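Local coordinates for similarities with probable monooxygenase (Photorhabdus luminescens, PDB 4HB9), which binds flavin-adenine dinucleotide and is probably an FAD-dependent monooxygenase of the aromatic ring hydroxylase type, at residues Ala264-Gln272 against Val286-Pro296; Arg336-Leu345 against Ala358-Tyr369. All coordinates share one frame; numbering follows the deposited sequence.

Contact 1: residues Ala264-Gln272 against Val286-Pro296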
loop_
_atom_site.group_PDB
_atom_site.type_symbol
_atom_site.label_atom_id
_atom_site.label_comp_id
_atom_site.label_asym_id
_atom_site.label_seq_id
_atom_site.Cartn_x
_atom_site.Cartn_y
_atom_site.Cartn_z
ATOM N N ALA A 264 -14.613 12.435 -12.326
ATOM C CA ALA A 264 -13.838 13.180 -11.334
ATOM C C ALA A 264 -14.587 14.442 -10.930
ATOM O O ALA A 264 -14.624 14.809 -9.756
ATOM C CB ALA A 264 -12.455 13.515 -11.881
ATOM N N GLU A 265 -15.244 15.069 -11.896
ATOM C CA GLU A 265 -15.950 16.314 -11.667
ATOM C C GLU A 265 -17.173 16.096 -10.745
ATOM O O GLU A 265 -17.469 16.906 -9.857
ATOM C CB GLU A 265 -16.341 16.901 -13.032
ATOM C CG GLU A 265 -15.147 17.378 -13.880
ATOM C CD GLU A 265 -14.323 16.284 -14.600
ATOM O OE1 GLU A 265 -13.171 16.610 -14.990
ATOM O OE2 GLU A 265 -14.774 15.122 -14.794
ATOM N N ALA A 266 -17.865 14.990 -10.953
ATOM C CA ALA A 266 -19.019 14.633 -10.122
ATOM C C ALA A 266 -18.594 14.260 -8.685
ATOM O O ALA A 266 -19.312 14.582 -7.730
ATOM C CB ALA A 266 -19.777 13.491 -10.749
ATOM N N LEU A 267 -17.448 13.591 -8.554
ATOM C CA LEU A 267 -16.890 13.265 -7.253
ATOM C C LEU A 267 -16.551 14.535 -6.490
ATOM O O LEU A 267 -16.875 14.654 -5.321
ATOM C CB LEU A 267 -15.666 12.342 -7.365
ATOM C CG LEU A 267 -15.956 10.930 -7.870
ATOM C CD1 LEU A 267 -14.693 10.188 -8.245
ATOM C CD2 LEU A 267 -16.759 10.151 -6.808
ATOM N N CYS A 268 -15.923 15.496 -7.171
ATOM C CA CYS A 268 -15.602 16.789 -6.580
ATOM C C CYS A 268 -16.873 17.505 -6.101
ATOM O O CYS A 268 -16.951 17.953 -4.965
ATOM C CB CYS A 268 -14.857 17.644 -7.613
ATOM S SG CYS A 268 -13.868 18.987 -6.928
ATOM N N ASP A 269 -17.856 17.610 -6.987
ATOM C CA ASP A 269 -19.156 18.178 -6.659
ATOM C C ASP A 269 -19.783 17.491 -5.465
ATOM O O ASP A 269 -20.323 18.125 -4.581
ATOM C CB ASP A 269 -20.104 18.045 -7.862
ATOM C CG ASP A 269 -19.825 19.075 -8.944
ATOM O OD1 ASP A 269 -19.110 20.062 -8.635
ATOM O OD2 ASP A 269 -20.311 18.885 -10.097
ATOM N N LEU A 270 -19.714 16.180 -5.438
ATOM C CA LEU A 270 -20.317 15.462 -4.335
ATOM C C LEU A 270 -19.682 15.800 -2.984
ATOM O O LEU A 270 -20.391 16.004 -2.005
ATOM C CB LEU A 270 -20.273 13.985 -4.593
ATOM C CG LEU A 270 -21.097 13.266 -3.529
ATOM C CD1 LEU A 270 -21.987 12.224 -4.183
ATOM C CD2 LEU A 270 -20.168 12.700 -2.496
ATOM N N VAL A 271 -18.353 15.863 -2.920
ATOM C CA VAL A 271 -17.697 16.147 -1.654
ATOM C C VAL A 271 -18.030 17.581 -1.223
ATOM O O VAL A 271 -18.342 17.841 -0.022
ATOM C CB VAL A 271 -16.184 15.917 -1.749
ATOM C CG1 VAL A 271 -15.472 16.399 -0.494
ATOM C CG2 VAL A 271 -15.902 14.444 -1.988
ATOM N N GLN A 272 -18.010 18.519 -2.168
ATOM C CA GLN A 272 -18.409 19.884 -1.828
ATOM C C GLN A 272 -19.847 19.932 -1.306
ATOM O O GLN A 272 -20.131 20.674 -0.371
ATOM C CB GLN A 272 -18.265 20.846 -3.013
ATOM C CG GLN A 272 -16.829 21.105 -3.403
ATOM C CD GLN A 272 -16.718 22.048 -4.595
ATOM O OE1 GLN A 272 -17.054 23.217 -4.508
ATOM N NE2 GLN A 272 -16.244 21.532 -5.705
ATOM N N VAL A 286 -10.596 21.341 -2.019
ATOM C CA VAL A 286 -11.249 20.374 -2.880
ATOM C C VAL A 286 -11.420 20.948 -4.306
ATOM O O VAL A 286 -11.133 20.270 -5.296
ATOM C CB VAL A 286 -12.585 19.890 -2.265
ATOM C CG1 VAL A 286 -13.372 19.027 -3.236
ATOM C CG2 VAL A 286 -12.316 19.140 -0.978
ATOM N N GLN A 287 -11.806 22.224 -4.402
ATOM C CA GLN A 287 -11.952 22.903 -5.700
ATOM C C GLN A 287 -10.647 22.935 -6.514
ATOM O O GLN A 287 -10.660 22.874 -7.737
ATOM C CB GLN A 287 -12.500 24.334 -5.497
ATOM C CG GLN A 287 -13.967 24.401 -5.047
ATOM C CD GLN A 287 -14.359 25.745 -4.393
ATOM O OE1 GLN A 287 -13.546 26.656 -4.319
ATOM N NE2 GLN A 287 -15.617 25.863 -3.916
ATOM N N GLN A 288 -9.517 23.001 -5.831
ATOM C CA GLN A 288 -8.222 23.112 -6.502
ATOM C C GLN A 288 -7.547 21.782 -6.703
ATOM O O GLN A 288 -6.360 21.732 -7.042
ATOM C CB GLN A 288 -7.318 24.047 -5.698
ATOM C CG GLN A 288 -7.862 25.470 -5.664
ATOM C CD GLN A 288 -8.083 25.988 -7.072
ATOM O OE1 GLN A 288 -7.247 25.754 -7.959
ATOM N NE2 GLN A 288 -9.233 26.625 -7.314
ATOM N N SER A 289 -8.287 20.696 -6.507
ATOM C CA SER A 289 -7.700 19.381 -6.679
ATOM C C SER A 289 -7.563 18.988 -8.160
ATOM O O SER A 289 -8.196 19.538 -9.057
ATOM C CB SER A 289 -8.474 18.341 -5.860
ATOM O OG SER A 289 -8.310 18.644 -4.479
ATOM N N ASP A 290 -6.688 18.025 -8.381
ATOM C CA ASP A 290 -6.316 17.520 -9.685
ATOM C C ASP A 290 -7.421 16.634 -10.257
ATOM O O ASP A 290 -7.664 15.554 -9.733
ATOM C CB ASP A 290 -5.036 16.698 -9.471
ATOM C CG ASP A 290 -4.644 15.854 -10.661
ATOM O OD1 ASP A 290 -5.281 15.926 -11.745
ATOM O OD2 ASP A 290 -3.650 15.118 -10.509
HETATM N N MSE A 291 -8.038 17.035 -11.363
HETATM C CA MSE A 291 -9.170 16.272 -11.944
HETATM C C MSE A 291 -8.815 14.934 -12.547
HETATM O O MSE A 291 -9.699 14.128 -12.836
HETATM C CB MSE A 291 -9.890 17.108 -13.000
HETATM C CG MSE A 291 -10.593 18.308 -12.357
HETATM SE SE MSE A 291 -10.863 19.789 -13.645
HETATM C CE MSE A 291 -8.998 20.273 -14.080
ATOM N N GLU A 292 -7.529 14.665 -12.740
ATOM C CA GLU A 292 -7.075 13.346 -13.213
ATOM C C GLU A 292 -6.788 12.310 -12.116
ATOM O O GLU A 292 -6.536 11.132 -12.422
ATOM C CB GLU A 292 -5.792 13.504 -14.026
ATOM C CG GLU A 292 -5.950 13.324 -15.516
ATOM C CD GLU A 292 -4.634 12.904 -16.129
ATOM O OE1 GLU A 292 -3.629 13.620 -15.906
ATOM O OE2 GLU A 292 -4.593 11.837 -16.782
ATOM N N ASN A 293 -6.781 12.735 -10.857
ATOM C CA ASN A 293 -6.412 11.846 -9.754
ATOM C C ASN A 293 -7.402 11.970 -8.577
ATOM O O ASN A 293 -6.996 12.333 -7.479
ATOM C CB ASN A 293 -4.974 12.140 -9.263
ATOM C CG ASN A 293 -3.891 11.685 -10.246
ATOM O OD1 ASN A 293 -3.371 10.571 -10.134
ATOM N ND2 ASN A 293 -3.543 12.543 -11.207
ATOM N N ILE A 294 -8.684 11.701 -8.806
ATOM C CA ILE A 294 -9.662 11.615 -7.691
ATOM C C ILE A 294 -10.214 10.209 -7.656
ATOM O O ILE A 294 -10.733 9.731 -8.656
ATOM C CB ILE A 294 -10.830 12.601 -7.803
ATOM C CG1 ILE A 294 -10.299 14.030 -7.825
ATOM C CG2 ILE A 294 -11.785 12.463 -6.599
ATOM C CD1 ILE A 294 -11.338 15.035 -8.248
ATOM N N SER A 295 -10.112 9.549 -6.506
ATOM C CA SER A 295 -10.422 8.118 -6.444
ATOM C C SER A 295 -11.484 7.808 -5.391
ATOM O O SER A 295 -11.283 8.083 -4.201
ATOM C CB SER A 295 -9.178 7.303 -6.131
ATOM O OG SER A 295 -8.101 7.694 -6.951
ATOM N N PRO A 296 -12.596 7.196 -5.816
ATOM C CA PRO A 296 -13.556 6.646 -4.867
ATOM C C PRO A 296 -13.228 5.195 -4.538
ATOM O O PRO A 296 -12.844 4.435 -5.433
ATOM C CB PRO A 296 -14.868 6.723 -5.643
ATOM C CG PRO A 296 -14.450 6.523 -7.069
ATOM C CD PRO A 296 -13.033 6.995 -7.211
#
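Ala-264, in the first turn of helix 264-274, directs its methyl group at the Asp-290 to Asn-293 type I turn, where CB meets the carbonyl oxygen O of Met-291, a selenomethionine so poorly ordered that this close approach carries little weight. Its own carbonyl is approached by Ile-294, whose CD1 lies 3.6 Å from Ala-264 O. One turn on, Leu-267 packs on Ile-294 and Pro-296: its CB rests on Ile-294 CG2, and its CD1 reaches the proline ring, 3.7 Å from Pro-296 CD, the two side chains crossing nearly at right angles. In one of two conformers Cys-268 SG comes near Val-286 CG1, a tentative contact. Val-271 CG1 touches Val-286 CG2, and the Val-271 side chain also touches Trp-246 and Tyr-248 of strand 240-251. At Gln-272 the contact turns polar: Gln-287 NE2 donates to Gln-272 OE1 over 3.1 Å, nearly straight at the hydrogen (161°), but arriving from above the acceptor's carbonyl plane, with the two amides inclined by 63°. The helix is thus seated on an aliphatic strip, with one amide-amide bond at its margin, so that shape and apolar burial, more than polar bonding, join it to the end of helix 280-287, the turn and the edge strand.

Contact 2: residues Arg336-Leu345 against Ala358-Tyr369. With EDO (1,2-ethanediol), chain G.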
loop_
_atom_site.group_PDB
_atom_site.type_symbol
_atom_site.label_atom_id
_atom_site.label_comp_id
_atom_site.label_asym_id
_atom_site.label_seq_id
_atom_site.Cartn_x
_atom_site.Cartn_y
_atom_site.Cartn_z
ATOM N N ARG A 336 7.472 -5.080 6.120
ATOM C CA ARG A 336 7.651 -5.842 7.337
ATOM C C ARG A 336 7.641 -7.358 7.074
ATOM O O ARG A 336 8.480 -8.080 7.619
ATOM C CB ARG A 336 6.536 -5.492 8.312
ATOM C CG ARG A 336 6.745 -5.979 9.718
ATOM C CD ARG A 336 5.648 -5.414 10.598
ATOM N NE ARG A 336 5.760 -5.886 11.969
ATOM C CZ ARG A 336 4.934 -5.524 12.955
ATOM N NH1 ARG A 336 3.935 -4.683 12.732
ATOM N NH2 ARG A 336 5.124 -5.993 14.170
ATOM N N ASP A 337 6.660 -7.818 6.299
ATOM C CA ASP A 337 6.577 -9.228 5.883
ATOM C C ASP A 337 7.850 -9.664 5.139
ATOM O O ASP A 337 8.393 -10.745 5.386
ATOM C CB ASP A 337 5.429 -9.481 4.922
ATOM C CG ASP A 337 4.033 -9.345 5.547
ATOM O OD1 ASP A 337 3.857 -9.238 6.786
ATOM O OD2 ASP A 337 3.082 -9.322 4.742
ATOM N N ALA A 338 8.323 -8.820 4.233
ATOM C CA ALA A 338 9.494 -9.150 3.394
ATOM C C ALA A 338 10.756 -9.341 4.227
ATOM O O ALA A 338 11.521 -10.296 4.024
ATOM C CB ALA A 338 9.693 -8.088 2.315
ATOM N N LEU A 339 10.951 -8.469 5.205
ATOM C CA LEU A 339 12.077 -8.601 6.116
ATOM C C LEU A 339 11.948 -9.891 6.940
ATOM O O LEU A 339 12.889 -10.659 7.098
ATOM C CB LEU A 339 12.135 -7.399 7.055
ATOM C CG LEU A 339 13.241 -7.480 8.100
ATOM C CD1 LEU A 339 14.593 -7.593 7.453
ATOM C CD2 LEU A 339 13.219 -6.282 9.027
ATOM N N LEU A 340 10.765 -10.110 7.483
ATOM C CA LEU A 340 10.529 -11.315 8.276
ATOM C C LEU A 340 10.733 -12.611 7.485
ATOM O O LEU A 340 11.432 -13.521 7.943
ATOM C CB LEU A 340 9.132 -11.265 8.868
ATOM C CG LEU A 340 8.825 -12.424 9.819
ATOM C CD1 LEU A 340 9.839 -12.454 10.965
ATOM C CD2 LEU A 340 7.393 -12.244 10.290
ATOM N N LEU A 341 10.139 -12.703 6.304
ATOM C CA LEU A 341 10.286 -13.884 5.468
ATOM C C LEU A 341 11.727 -14.087 4.988
ATOM O O LEU A 341 12.206 -15.212 4.930
ATOM C CB LEU A 341 9.324 -13.848 4.298
ATOM C CG LEU A 341 9.253 -15.114 3.429
ATOM C CD1 LEU A 341 9.028 -16.385 4.264
ATOM C CD2 LEU A 341 8.170 -14.954 2.401
ATOM N N THR A 342 12.427 -12.993 4.679
ATOM C CA THR A 342 13.872 -13.068 4.407
ATOM C C THR A 342 14.613 -13.772 5.554
ATOM O O THR A 342 15.406 -14.693 5.324
ATOM C CB THR A 342 14.475 -11.659 4.222
ATOM O OG1 THR A 342 13.916 -11.060 3.057
ATOM C CG2 THR A 342 15.978 -11.737 4.072
ATOM N N GLN A 343 14.383 -13.290 6.766
ATOM C CA GLN A 343 15.065 -13.803 7.934
ATOM C C GLN A 343 14.764 -15.287 8.153
ATOM O O GLN A 343 15.664 -16.063 8.472
ATOM C CB GLN A 343 14.709 -13.001 9.182
ATOM C CG GLN A 343 15.237 -11.583 9.181
ATOM C CD GLN A 343 14.601 -10.699 10.244
ATOM O OE1 GLN A 343 13.574 -11.035 10.826
ATOM N NE2 GLN A 343 15.190 -9.547 10.466
ATOM N N LYS A 344 13.507 -15.688 7.961
ATOM C CA LYS A 344 13.123 -17.102 8.143
ATOM C C LYS A 344 13.680 -17.995 7.020
ATOM O O LYS A 344 14.241 -19.049 7.304
ATOM C CB LYS A 344 11.600 -17.239 8.297
ATOM C CG LYS A 344 11.045 -16.466 9.485
ATOM C CD LYS A 344 11.822 -16.701 10.778
ATOM C CE LYS A 344 11.232 -15.937 11.941
ATOM N NZ LYS A 344 11.953 -16.247 13.206
ATOM N N LEU A 345 13.608 -17.569 5.759
ATOM C CA LEU A 345 14.204 -18.357 4.686
ATOM C C LEU A 345 15.731 -18.396 4.827
ATOM O O LEU A 345 16.352 -19.424 4.548
ATOM C CB LEU A 345 13.764 -17.876 3.293
ATOM C CG LEU A 345 12.276 -18.113 2.988
ATOM C CD1 LEU A 345 11.887 -17.436 1.706
ATOM C CD2 LEU A 345 11.873 -19.592 2.948
ATOM N N ALA A 358 10.252 -23.115 9.122
ATOM C CA ALA A 358 10.611 -21.692 9.039
ATOM C C ALA A 358 9.455 -20.884 8.418
ATOM O O ALA A 358 9.139 -19.790 8.890
ATOM C CB ALA A 358 11.887 -21.523 8.218
ATOM N N ILE A 359 8.839 -21.420 7.371
ATOM C CA ILE A 359 7.662 -20.794 6.767
ATOM C C ILE A 359 6.534 -20.658 7.802
ATOM O O ILE A 359 5.917 -19.599 7.923
ATOM C CB ILE A 359 7.212 -21.520 5.493
ATOM C CG1 ILE A 359 8.238 -21.289 4.376
ATOM C CG2 ILE A 359 5.848 -21.015 5.044
ATOM C CD1 ILE A 359 8.032 -22.142 3.150
ATOM N N SER A 360 6.293 -21.717 8.572
ATOM C CA SER A 360 5.294 -21.691 9.648
ATOM C C SER A 360 5.508 -20.601 10.676
ATOM O O SER A 360 4.536 -19.972 11.134
ATOM C CB SER A 360 5.273 -23.060 10.376
ATOM O OG SER A 360 4.173 -23.095 11.242
ATOM N N ASP A 361 6.770 -20.396 11.063
ATOM C CA ASP A 361 7.184 -19.359 12.018
ATOM C C ASP A 361 6.843 -17.985 11.452
ATOM O O ASP A 361 6.293 -17.118 12.166
ATOM C CB ASP A 361 8.711 -19.468 12.280
ATOM C CG ASP A 361 9.228 -18.548 13.389
ATOM O OD1 ASP A 361 8.454 -17.975 14.176
ATOM O OD2 ASP A 361 10.469 -18.387 13.497
ATOM N N TYR A 362 7.226 -17.776 10.192
ATOM C CA TYR A 362 6.891 -16.524 9.481
ATOM C C TYR A 362 5.372 -16.284 9.527
ATOM O O TYR A 362 4.921 -15.215 9.903
ATOM C CB TYR A 362 7.379 -16.581 8.022
ATOM C CG TYR A 362 6.631 -15.605 7.111
ATOM C CD1 TYR A 362 6.764 -14.228 7.266
ATOM C CD2 TYR A 362 5.751 -16.066 6.152
ATOM C CE1 TYR A 362 6.054 -13.339 6.449
ATOM C CE2 TYR A 362 5.043 -15.203 5.339
ATOM C CZ TYR A 362 5.194 -13.836 5.492
ATOM O OH TYR A 362 4.471 -12.991 4.679
ATOM N N GLU A 363 4.605 -17.304 9.140
ATOM C CA GLU A 363 3.151 -17.184 9.039
ATOM C C GLU A 363 2.495 -16.888 10.368
ATOM O O GLU A 363 1.558 -16.080 10.440
ATOM C CB GLU A 363 2.532 -18.413 8.353
ATOM C CG GLU A 363 2.900 -18.492 6.874
ATOM C CD GLU A 363 2.463 -19.768 6.217
ATOM O OE1 GLU A 363 2.347 -20.778 6.960
ATOM O OE2 GLU A 363 2.292 -19.793 4.959
ATOM N N GLN A 364 3.001 -17.502 11.434
ATOM C CA GLN A 364 2.445 -17.295 12.768
ATOM C C GLN A 364 2.730 -15.863 13.266
ATOM O O GLN A 364 1.840 -15.182 13.784
ATOM C CB GLN A 364 2.984 -18.349 13.748
ATOM C CG GLN A 364 2.303 -18.366 15.090
ATOM C CD GLN A 364 0.909 -18.998 15.083
ATOM O OE1 GLN A 364 0.384 -19.426 14.045
ATOM N NE2 GLN A 364 0.289 -19.030 16.252
ATOM N N GLN A 365 3.957 -15.391 13.089
ATOM C CA GLN A 365 4.295 -14.022 13.458
ATOM C C GLN A 365 3.507 -13.027 12.623
ATOM O O GLN A 365 3.024 -12.017 13.144
ATOM C CB GLN A 365 5.796 -13.738 13.305
ATOM C CG GLN A 365 6.653 -14.525 14.275
ATOM C CD GLN A 365 8.060 -13.989 14.386
ATOM O OE1 GLN A 365 8.288 -12.771 14.361
ATOM N NE2 GLN A 365 9.012 -14.892 14.534
HETATM N N MSE A 366 3.376 -13.312 11.337
HETATM C CA MSE A 366 2.722 -12.396 10.419
HETATM C C MSE A 366 1.262 -12.279 10.781
HETATM O O MSE A 366 0.722 -11.173 10.823
HETATM C CB MSE A 366 2.927 -12.871 8.991
HETATM C CG MSE A 366 2.236 -11.973 7.972
HETATM SE SE MSE A 366 0.441 -12.671 7.553
HETATM C CE MSE A 366 1.098 -14.139 6.422
ATOM N N ARG A 367 0.599 -13.408 11.051
ATOM C CA ARG A 367 -0.791 -13.374 11.497
ATOM C C ARG A 367 -0.994 -12.500 12.730
ATOM O O ARG A 367 -2.006 -11.787 12.820
ATOM C CB ARG A 367 -1.345 -14.790 11.753
ATOM C CG ARG A 367 -1.768 -15.529 10.493
ATOM C CD ARG A 367 -2.559 -16.802 10.810
ATOM N NE ARG A 367 -1.729 -17.744 11.554
ATOM C CZ ARG A 367 -0.926 -18.653 11.011
ATOM N NH1 ARG A 367 -0.849 -18.829 9.698
ATOM N NH2 ARG A 367 -0.218 -19.429 11.813
ATOM N N ALA A 368 -0.060 -12.538 13.676
ATOM C CA ALA A 368 -0.204 -11.747 14.908
ATOM C C ALA A 368 -0.266 -10.253 14.620
ATOM O O ALA A 368 -1.180 -9.573 15.084
ATOM C CB ALA A 368 0.919 -12.022 15.894
ATOM N N TYR A 369 0.686 -9.721 13.856
ATOM C CA TYR A 369 0.605 -8.292 13.560
ATOM C C TYR A 369 -0.446 -7.975 12.512
ATOM O O TYR A 369 -1.067 -6.903 12.596
ATOM C CB TYR A 369 1.962 -7.630 13.270
ATOM C CG TYR A 369 2.740 -8.152 12.085
ATOM C CD1 TYR A 369 2.367 -7.863 10.776
ATOM C CD2 TYR A 369 3.909 -8.877 12.287
ATOM C CE1 TYR A 369 3.121 -8.324 9.702
ATOM C CE2 TYR A 369 4.666 -9.332 11.236
ATOM C CZ TYR A 369 4.289 -9.057 9.957
ATOM O OH TYR A 369 5.092 -9.542 8.967
HETATM C C1 EDO G . 2.571 -0.936 9.909
HETATM O O1 EDO G . 2.689 -0.336 11.198
HETATM C C2 EDO G . 3.675 -1.967 9.757
HETATM O O2 EDO G . 3.267 -3.214 10.291
#
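Tyr-369 OH donates to Asp-337 OD1 over 2.5 Å, Asp-337 OD1 accepting through its anti lone pair, the one away from OD2, with the carboxylate at the edge of the ring and only 28° from its plane. The same OD1 is also hydrogen-bonded to His-321 NE2, and OD2 takes the backbone N-H of Gly-317, so both oxygens of this buried carboxylate are engaged. Across the Tyr-369 ring lies the guanidinium of Arg-336, stacked flat with centres 3.9 Å apart in a cation-pi contact. An extended chain, CG anti to the backbone N (chi1 -168°), lays CD over the ring as well, and NH1 donates to O2 of a 1,2-ethanediol, probably from the crystallisation liquor, at 2.9 Å.

Tyr-362 is a knob among Asp-337, Leu-340, Leu-341 and Lys-344. Leu-341 covers one ring face with its CB, while Leu-340 CD2 packs 3.7 Å from Tyr-362 CD1; the hydroxyl is hydrogen-bonded to Leu-315 O.

Lys-344, bent at chi2, is a knob in the other direction, and its NZ forms a salt bridge of 2.6 Å with Asp-361 OD2. The second oxygen, Asp-361 OD1, accepts from Gln-365 NE2 at 3.2 Å, dividing that carboxylate between a charged and a neutral donor.

The helices run antiparallel at 156°, their axes 8.9 Å apart. The side chain of Asp-337 lies about 7 Å from the bound FAD. Buried Asp-337, Tyr-369 and Tyr-362 thus have defined polar partners, the partly exposed Lys-344, Asp-361 and Gln-365 form a separate polar group, and each of the two carboxylates is held through both oxygens.

Contact 1 and contact 2 lie on opposite sides of the chain's centre, 40 Å apart between centres, and share no helix or strand. Contact 1 is partly buried and peripheral: helix 264-274 rests on the end of helix 280-287, a turn and strand 295-301, an outermost strand of the mixed sheet, and its cohesion is mainly aliphatic. Contact 2 is a buried helix-helix interface beside the nucleotide-binding part of the fold, where helix 330-349 also packs on helix 11-22. Its chemistry is correspondingly richer, with a guanidinium-ring stack, a salt bridge and shared carboxylates, and it lies near FAD-binding residues, whereas contact 1 is away from them.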